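Long-range contact in conserved protein (Methanosarcina mazei, PDB 2NR4), which binds flavin mononucleotide as a two-chain assembly, although its biological role is not yet known: residues 21-26 with 118-122. Numbering follows the deposited sequence.
Sequences LSSFGI and AWVVF
Phe24 meets residues 118-122 of strand 118-130 through the base of its side chain, its CB resting 3.5 Å from Val120 CG2. The ring then runs on past the valine, the two side chains crossing at about a right angle, and CD1 comes 4.1 Å from Ala118 CB, which lies at the ring edge near its plane. A methyl suits position 118 because the two backbones come close here, the CA atoms of Phe24 and Ala118 being 5.3 Å apart. One water bridges the two backbones, donating to both carbonyls, 2.8 Å to Phe24 O and 3.0 Å to Ala118 O, so neither backbone oxygen is left without a partner.

Val120 divides its branches between several neighbours. With CG1 anti to the backbone N (chi1 -177°), CG2 is turned to Phe24, while CG1 lies 4.1 Å from Leu21 CD2 and also covers one face of the Phe122 ring near its rim. Ile26 CG1 reaches the edge of that ring, 4.2 Å from Phe122 CZ, and Leu21 CD2 approaches it obliquely. Branched aliphatic side chains can follow the contour of a flat ring, which suits Leu21, Val120 and Ile26 to this place.

The tight turn of 21-26 brings Phe24 and Ile26 to face the strand, while Leu21 reaches it with its CD2 end. Leu21 O accepts from Phe24 N and Ile26 N, which arrive from opposite faces of its plane, and Gly25 has a positive phi (89°), a conformation that favours glycine.

Ile49 and Met51 of strand 43-51 also touch Ile26, and Phe122 packs on Ile49 as well. An N-terminal loop with a short 3-10 turn thereby packs against strands 43-51, 75-79 and 118-130 of a closed antiparallel barrel of the FMN-binding clan, the Ile26 side chain about 12 Å from the bound FMN.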
ATOM      1  N   LEU A  21      -1.261 -18.558  -3.972  1.00 36.30           N
ATOM      2  CA  LEU A  21      -1.014 -17.292  -4.702  1.00 34.20           C
ATOM      3  C   LEU A  21      -0.892 -16.093  -3.781  1.00 32.55           C
ATOM      4  O   LEU A  21      -0.169 -15.157  -4.099  1.00 30.44           O
ATOM      5  CB  LEU A  21      -2.086 -17.010  -5.760  1.00 34.97           C
ATOM      6  CG  LEU A  21      -2.120 -18.002  -6.925  1.00 37.33           C
ATOM      7  CD1 LEU A  21      -3.238 -17.652  -7.848  1.00 38.49           C
ATOM      8  CD2 LEU A  21      -0.764 -18.091  -7.656  1.00 40.43           C
ATOM      9  N   SER A  22      -1.594 -16.120  -2.638  1.00 30.34           N
ATOM     10  CA  SER A  22      -1.518 -14.996  -1.681  1.00 29.50           C
ATOM     11  C   SER A  22      -0.118 -14.808  -1.115  1.00 28.97           C
ATOM     12  O   SER A  22       0.275 -13.688  -0.748  1.00 28.17           O
ATOM     13  CB  SER A  22      -2.525 -15.193  -0.552  1.00 29.49           C
ATOM     14  OG  SER A  22      -2.082 -16.233   0.281  1.00 29.19           O
ATOM     15  N   SER A  23       0.645 -15.904  -1.036  1.00 28.72           N
ATOM     16  CA  SER A  23       2.051 -15.849  -0.660  1.00 28.55           C
ATOM     17  C   SER A  23       2.926 -15.078  -1.644  1.00 27.99           C
ATOM     18  O   SER A  23       4.025 -14.627  -1.282  1.00 27.91           O
ATOM     19  CB  SER A  23       2.603 -17.280  -0.547  1.00 30.39           C
ATOM     20  OG  SER A  23       2.085 -17.884   0.620  1.00 34.81           O
ATOM     21  N   PHE A  24       2.440 -14.932  -2.882  1.00 27.17           N
ATOM     22  CA  PHE A  24       3.192 -14.218  -3.944  1.00 26.92           C
ATOM     23  C   PHE A  24       2.511 -12.904  -4.327  1.00 26.34           C
ATOM     24  O   PHE A  24       2.806 -12.331  -5.362  1.00 25.58           O
ATOM     25  CB  PHE A  24       3.356 -15.126  -5.168  1.00 27.35           C
ATOM     26  CG  PHE A  24       4.101 -16.410  -4.851  1.00 28.63           C
ATOM     27  CD1 PHE A  24       5.482 -16.432  -4.853  1.00 28.95           C
ATOM     28  CD2 PHE A  24       3.401 -17.549  -4.469  1.00 31.17           C
ATOM     29  CE1 PHE A  24       6.167 -17.593  -4.520  1.00 30.56           C
ATOM     30  CE2 PHE A  24       4.070 -18.713  -4.143  1.00 31.01           C
ATOM     31  CZ  PHE A  24       5.460 -18.731  -4.176  1.00 29.48           C
ATOM     32  N   GLY A  25       1.606 -12.437  -3.466  1.00 25.95           N
ATOM     33  CA  GLY A  25       1.027 -11.109  -3.626  1.00 24.90           C
ATOM     34  C   GLY A  25      -0.214 -11.077  -4.476  1.00 24.81           C
ATOM     35  O   GLY A  25      -0.705  -9.998  -4.760  1.00 24.27           O
ATOM     36  N   ILE A  26      -0.763 -12.232  -4.861  1.00 24.50           N
ATOM     37  CA  ILE A  26      -2.024 -12.275  -5.612  1.00 26.46           C
ATOM     38  C   ILE A  26      -3.171 -12.539  -4.639  1.00 27.51           C
ATOM     39  O   ILE A  26      -3.472 -13.692  -4.315  1.00 27.61           O
ATOM     40  CB  ILE A  26      -2.012 -13.322  -6.767  1.00 27.15           C
ATOM     41  CG1 ILE A  26      -0.696 -13.235  -7.555  1.00 28.94           C
ATOM     42  CG2 ILE A  26      -3.261 -13.183  -7.692  1.00 29.11           C
ATOM     43  CD1 ILE A  26      -0.414 -11.878  -8.106  1.00 30.81           C
ATOM     44  N   ALA A 118       8.161 -10.733  -5.422  1.00 24.67           N
ATOM     45  CA  ALA A 118       7.659 -12.059  -5.710  1.00 22.94           C
ATOM     46  C   ALA A 118       7.083 -12.069  -7.131  1.00 23.51           C
ATOM     47  O   ALA A 118       6.467 -11.061  -7.584  1.00 22.74           O
ATOM     48  CB  ALA A 118       6.566 -12.435  -4.684  1.00 23.30           C
ATOM     49  N   TRP A 119       7.245 -13.193  -7.839  1.00 22.54           N
ATOM     50  CA  TRP A 119       6.726 -13.310  -9.225  1.00 22.80           C
ATOM     51  C   TRP A 119       5.934 -14.593  -9.394  1.00 22.03           C
ATOM     52  O   TRP A 119       6.191 -15.596  -8.678  1.00 23.33           O
ATOM     53  CB  TRP A 119       7.868 -13.174 -10.278  1.00 22.85           C
ATOM     54  CG  TRP A 119       8.995 -14.135 -10.058  1.00 24.01           C
ATOM     55  CD1 TRP A 119      10.175 -13.883  -9.398  1.00 24.90           C
ATOM     56  CD2 TRP A 119       9.036 -15.522 -10.449  1.00 23.50           C
ATOM     57  NE1 TRP A 119      10.960 -15.046  -9.374  1.00 25.43           N
ATOM     58  CE2 TRP A 119      10.282 -16.051 -10.011  1.00 25.36           C
ATOM     59  CE3 TRP A 119       8.155 -16.360 -11.152  1.00 26.63           C
ATOM     60  CZ2 TRP A 119      10.653 -17.390 -10.240  1.00 25.67           C
ATOM     61  CZ3 TRP A 119       8.521 -17.683 -11.373  1.00 26.05           C
ATOM     62  CH2 TRP A 119       9.757 -18.187 -10.896  1.00 26.42           C
ATOM     63  N   VAL A 120       4.956 -14.566 -10.291  1.00 20.89           N
ATOM     64  CA  VAL A 120       4.224 -15.776 -10.680  1.00 21.47           C
ATOM     65  C   VAL A 120       4.130 -15.752 -12.192  1.00 22.21           C
ATOM     66  O   VAL A 120       3.660 -14.762 -12.772  1.00 21.23           O
ATOM     67  CB  VAL A 120       2.785 -15.839 -10.085  1.00 21.09           C
ATOM     68  CG1 VAL A 120       2.090 -17.177 -10.472  1.00 24.36           C
ATOM     69  CG2 VAL A 120       2.814 -15.657  -8.539  1.00 22.59           C
ATOM     70  N   VAL A 121       4.575 -16.823 -12.841  1.00 22.73           N
ATOM     71  CA  VAL A 121       4.347 -16.964 -14.270  1.00 23.40           C
ATOM     72  C   VAL A 121       2.990 -17.650 -14.501  1.00 23.15           C
ATOM     73  O   VAL A 121       2.736 -18.755 -13.994  1.00 25.08           O
ATOM     74  CB  VAL A 121       5.513 -17.765 -14.979  1.00 22.42           C
ATOM     75  CG1 VAL A 121       5.227 -17.820 -16.477  1.00 24.26           C
ATOM     76  CG2 VAL A 121       6.839 -17.105 -14.697  1.00 25.31           C
ATOM     77  N   PHE A 122       2.138 -17.022 -15.300  1.00 21.70           N
ATOM     78  CA  PHE A 122       0.812 -17.595 -15.606  1.00 23.51           C
ATOM     79  C   PHE A 122       0.645 -17.903 -17.089  1.00 23.65           C
ATOM     80  O   PHE A 122       1.042 -17.092 -17.933  1.00 24.73           O
ATOM     81  CB  PHE A 122      -0.292 -16.594 -15.296  1.00 22.84           C
ATOM     82  CG  PHE A 122      -0.406 -16.194 -13.840  1.00 22.11           C
ATOM     83  CD1 PHE A 122      -1.150 -16.976 -12.939  1.00 23.61           C
ATOM     84  CD2 PHE A 122       0.127 -14.976 -13.408  1.00 22.33           C
ATOM     85  CE1 PHE A 122      -1.331 -16.546 -11.600  1.00 22.68           C
ATOM     86  CE2 PHE A 122      -0.012 -14.568 -12.088  1.00 21.50           C
ATOM     87  CZ  PHE A 122      -0.760 -15.367 -11.183  1.00 23.63           C
TER
HETATM   88  O   HOH W   1       3.615 -11.905  -8.032  1.00 26.77           O